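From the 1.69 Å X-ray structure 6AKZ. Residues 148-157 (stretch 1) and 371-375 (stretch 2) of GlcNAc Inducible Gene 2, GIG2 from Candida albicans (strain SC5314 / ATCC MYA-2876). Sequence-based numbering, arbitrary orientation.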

# COMPACT_ATOMS: atom_id res chain seq x y z
N ILE A 148 0.55 1.72 -16.86
CA ILE A 148 -0.43 1.25 -15.87
C ILE A 148 -0.41 2.09 -14.62
O ILE A 148 -1.45 2.33 -14.04
CB ILE A 148 -0.33 -0.25 -15.50
CG1 ILE A 148 0.97 -0.55 -14.80
CG2 ILE A 148 -0.51 -1.12 -16.77
CD1 ILE A 148 1.11 -2.01 -14.36
N PHE A 149 0.74 2.59 -14.22
CA PHE A 149 0.76 3.54 -13.10
C PHE A 149 0.02 4.83 -13.43
O PHE A 149 -0.67 5.36 -12.57
CB PHE A 149 2.19 3.75 -12.61
CG PHE A 149 2.66 2.65 -11.72
CD1 PHE A 149 3.19 1.48 -12.24
CD2 PHE A 149 2.48 2.74 -10.33
CE1 PHE A 149 3.60 0.42 -11.40
CE2 PHE A 149 2.90 1.70 -9.46
CZ PHE A 149 3.43 0.53 -9.99
N LYS A 150 0.16 5.34 -14.66
CA LYS A 150 -0.57 6.53 -15.07
C LYS A 150 -2.06 6.24 -14.95
O LYS A 150 -2.81 7.04 -14.41
CB LYS A 150 -0.27 6.97 -16.49
CG LYS A 150 1.05 7.64 -16.72
CD LYS A 150 1.24 7.92 -18.22
CE LYS A 150 2.70 7.86 -18.73
NZ LYS A 150 2.93 6.81 -19.80
N ALA A 151 -2.50 5.08 -15.38
CA ALA A 151 -3.94 4.76 -15.39
C ALA A 151 -4.46 4.63 -13.93
O ALA A 151 -5.50 5.16 -13.59
CB ALA A 151 -4.17 3.49 -16.12
N MET A 152 -3.68 3.97 -13.07
CA MET A 152 -4.04 3.89 -11.64
C MET A 152 -4.14 5.21 -10.96
O MET A 152 -5.05 5.41 -10.15
CB MET A 152 -3.13 2.96 -10.84
CG MET A 152 -3.13 1.47 -11.38
SD MET A 152 -4.67 0.73 -11.79
CE MET A 152 -5.34 0.42 -10.16
N SER A 153 -3.24 6.12 -11.30
CA SER A 153 -3.18 7.44 -10.65
C SER A 153 -4.46 8.26 -10.90
O SER A 153 -4.83 9.06 -10.05
CB SER A 153 -1.97 8.22 -11.13
OG SER A 153 -2.19 8.84 -12.37
N LYS A 154 -5.12 8.00 -12.01
CA LYS A 154 -6.42 8.62 -12.33
C LYS A 154 -7.63 8.13 -11.54
O LYS A 154 -8.70 8.74 -11.60
CB LYS A 154 -6.68 8.46 -13.80
CG LYS A 154 -5.59 9.13 -14.63
CD LYS A 154 -6.04 8.98 -16.06
CE LYS A 154 -5.18 9.72 -17.06
NZ LYS A 154 -3.78 9.48 -16.91
N GLU A 155 -7.45 7.06 -10.78
CA GLU A 155 -8.49 6.58 -9.87
C GLU A 155 -8.46 7.39 -8.59
O GLU A 155 -9.47 7.47 -7.88
CB GLU A 155 -8.30 5.15 -9.63
CG GLU A 155 -8.30 4.29 -10.93
CD GLU A 155 -9.67 4.27 -11.61
OE1 GLU A 155 -10.69 4.20 -10.86
OE2 GLU A 155 -9.78 4.39 -12.89
N PHE A 156 -7.34 8.03 -8.30
CA PHE A 156 -7.24 8.87 -7.06
C PHE A 156 -7.45 10.35 -7.44
O PHE A 156 -7.38 10.77 -8.65
CB PHE A 156 -5.86 8.67 -6.40
CG PHE A 156 -5.70 7.34 -5.78
CD1 PHE A 156 -6.03 7.17 -4.43
CD2 PHE A 156 -5.14 6.29 -6.48
CE1 PHE A 156 -5.90 5.96 -3.83
CE2 PHE A 156 -5.00 5.05 -5.90
CZ PHE A 156 -5.37 4.88 -4.59
N TYR A 157 -7.76 11.18 -6.45
CA TYR A 157 -7.96 12.58 -6.68
C TYR A 157 -7.84 13.40 -5.45
O TYR A 157 -7.82 12.85 -4.34
CB TYR A 157 -9.40 12.78 -7.24
CG TYR A 157 -10.53 12.58 -6.28
CD1 TYR A 157 -10.98 11.33 -5.96
CD2 TYR A 157 -11.12 13.68 -5.64
CE1 TYR A 157 -12.08 11.13 -5.10
CE2 TYR A 157 -12.20 13.52 -4.77
CZ TYR A 157 -12.70 12.23 -4.53
OH TYR A 157 -13.69 12.02 -3.65
N TYR A 371 8.37 -6.45 -6.43
CA TYR A 371 7.54 -5.48 -5.74
C TYR A 371 7.76 -4.08 -6.28
O TYR A 371 8.92 -3.66 -6.41
CB TYR A 371 7.77 -5.45 -4.23
CG TYR A 371 7.22 -6.74 -3.56
CD1 TYR A 371 5.91 -6.83 -3.15
CD2 TYR A 371 8.02 -7.86 -3.47
CE1 TYR A 371 5.39 -8.02 -2.59
CE2 TYR A 371 7.51 -9.04 -2.89
CZ TYR A 371 6.22 -9.12 -2.48
OH TYR A 371 5.70 -10.32 -1.95
N TYR A 372 6.66 -3.38 -6.55
CA TYR A 372 6.70 -1.97 -7.02
C TYR A 372 5.34 -1.36 -6.76
O TYR A 372 4.37 -1.85 -7.34
CB TYR A 372 7.14 -1.95 -8.52
CG TYR A 372 7.35 -0.57 -9.09
CD1 TYR A 372 8.02 0.43 -8.32
CD2 TYR A 372 7.04 -0.29 -10.42
CE1 TYR A 372 8.25 1.70 -8.87
CE2 TYR A 372 7.21 1.00 -10.94
CZ TYR A 372 7.80 1.96 -10.15
OH TYR A 372 8.01 3.24 -10.61
N GLY A 373 5.27 -0.33 -5.87
CA GLY A 373 4.09 0.30 -5.42
C GLY A 373 3.94 1.62 -6.08
O GLY A 373 4.88 2.15 -6.72
N GLN A 374 2.73 2.17 -5.94
CA GLN A 374 2.51 3.52 -6.36
C GLN A 374 2.84 4.52 -5.27
O GLN A 374 2.25 4.46 -4.19
CB GLN A 374 1.03 3.66 -6.76
CG GLN A 374 0.70 5.07 -7.25
CD GLN A 374 -0.66 5.13 -7.89
OE1 GLN A 374 -1.64 5.09 -7.23
NE2 GLN A 374 -0.71 5.32 -9.23
N THR A 375 3.76 5.43 -5.56
CA THR A 375 4.27 6.37 -4.60
C THR A 375 4.21 7.75 -5.31
O THR A 375 5.08 8.13 -6.08
CB THR A 375 5.73 6.01 -4.29
OG1 THR A 375 5.80 4.66 -3.81
CG2 THR A 375 6.30 6.97 -3.27

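The contact between stretch 148-157, which is helical in its first part, and the irregular segment 371-375 is a small, buried packing interaction, built on two side chains, Phe149 and Gln374, that reach across from their respective backbones, with no clear hydrogen bond between the stretches. The two segments lie more than 200 residues apart in sequence and bury 287 Å² between them, most of it on these two residues. Phe149 and Gln374 hold the closest pair of CA atoms across the stretches, yet Phe149 CA and Gln374 CA are still 7.0 Å apart, so the space between the chains is filled mainly by side chains.

Phe149 directs its CA-to-CB bond toward the second stretch, and with chi1 at -80° (m) its ring extends along three consecutive residues there. At one end, Phe149 CE1 lies 3.6 Å from Tyr372 CD2, an apolar contact between two aromatic side chains. The ring centroids are 4.8 Å apart and the planes are inclined at 47°, an oblique arrangement that is neither a stack nor an edge-to-face pair. Tyr372 also points its CB toward the helix, while its hydroxyl is hydrogen-bonded elsewhere in the structure. Further along the ring, Phe149 CE2 comes within 3.4 Å of the carbonyl oxygen Gly373 O and 3.8 Å of Gln374 CB, and the backbone nitrogen of Gln374 lies at the ring edge, near its plane. Phe149 thus packs against main chain as well as side chain. Gly373 takes part through its backbone; a CB at this position would point away from the helix.

Gln374 supplies the reciprocal reach. Its CB sets off sideways, but chi1 and chi2 are both t (-179° and 169°), and this extended conformation carries the amide closer to the first stretch, where it lies beside Phe149 O, Met152 and Ser153. Gln374 NE2 is 3.3 Å from Phe149 O, a carbonyl that already accepts the helical hydrogen bond from Ser153 N at 3.0 Å. The same amide nitrogen, Gln374 NE2, is 3.4 Å from Ser153 N, but both are donors and the approach is not a hydrogen bond. Around it, Met152 CB and Ser153 CB each lie 3.7 Å from Gln374 NE2. The Met152 side chain starts toward the second stretch and then leads away, with all three chi angles m, so its contact is made close to the backbone.

On the other side of the amide group, Gln374 OE1 is 3.6 Å from Phe156 CE2, oblique to that ring, and is hydrogen-bonded elsewhere in the structure. Phe156 is the last residue of a type I beta turn from Ser153, in which Phe156 N donates to Ser153 O at 3.2 Å. The Ser153 hydroxyl, meanwhile, is engaged within its own stretch, with Ser153 OG donating to Lys150 O at 2.8 Å. The CA-to-CB bonds of Lys150, Ala151 and Lys154 point away from the second stretch.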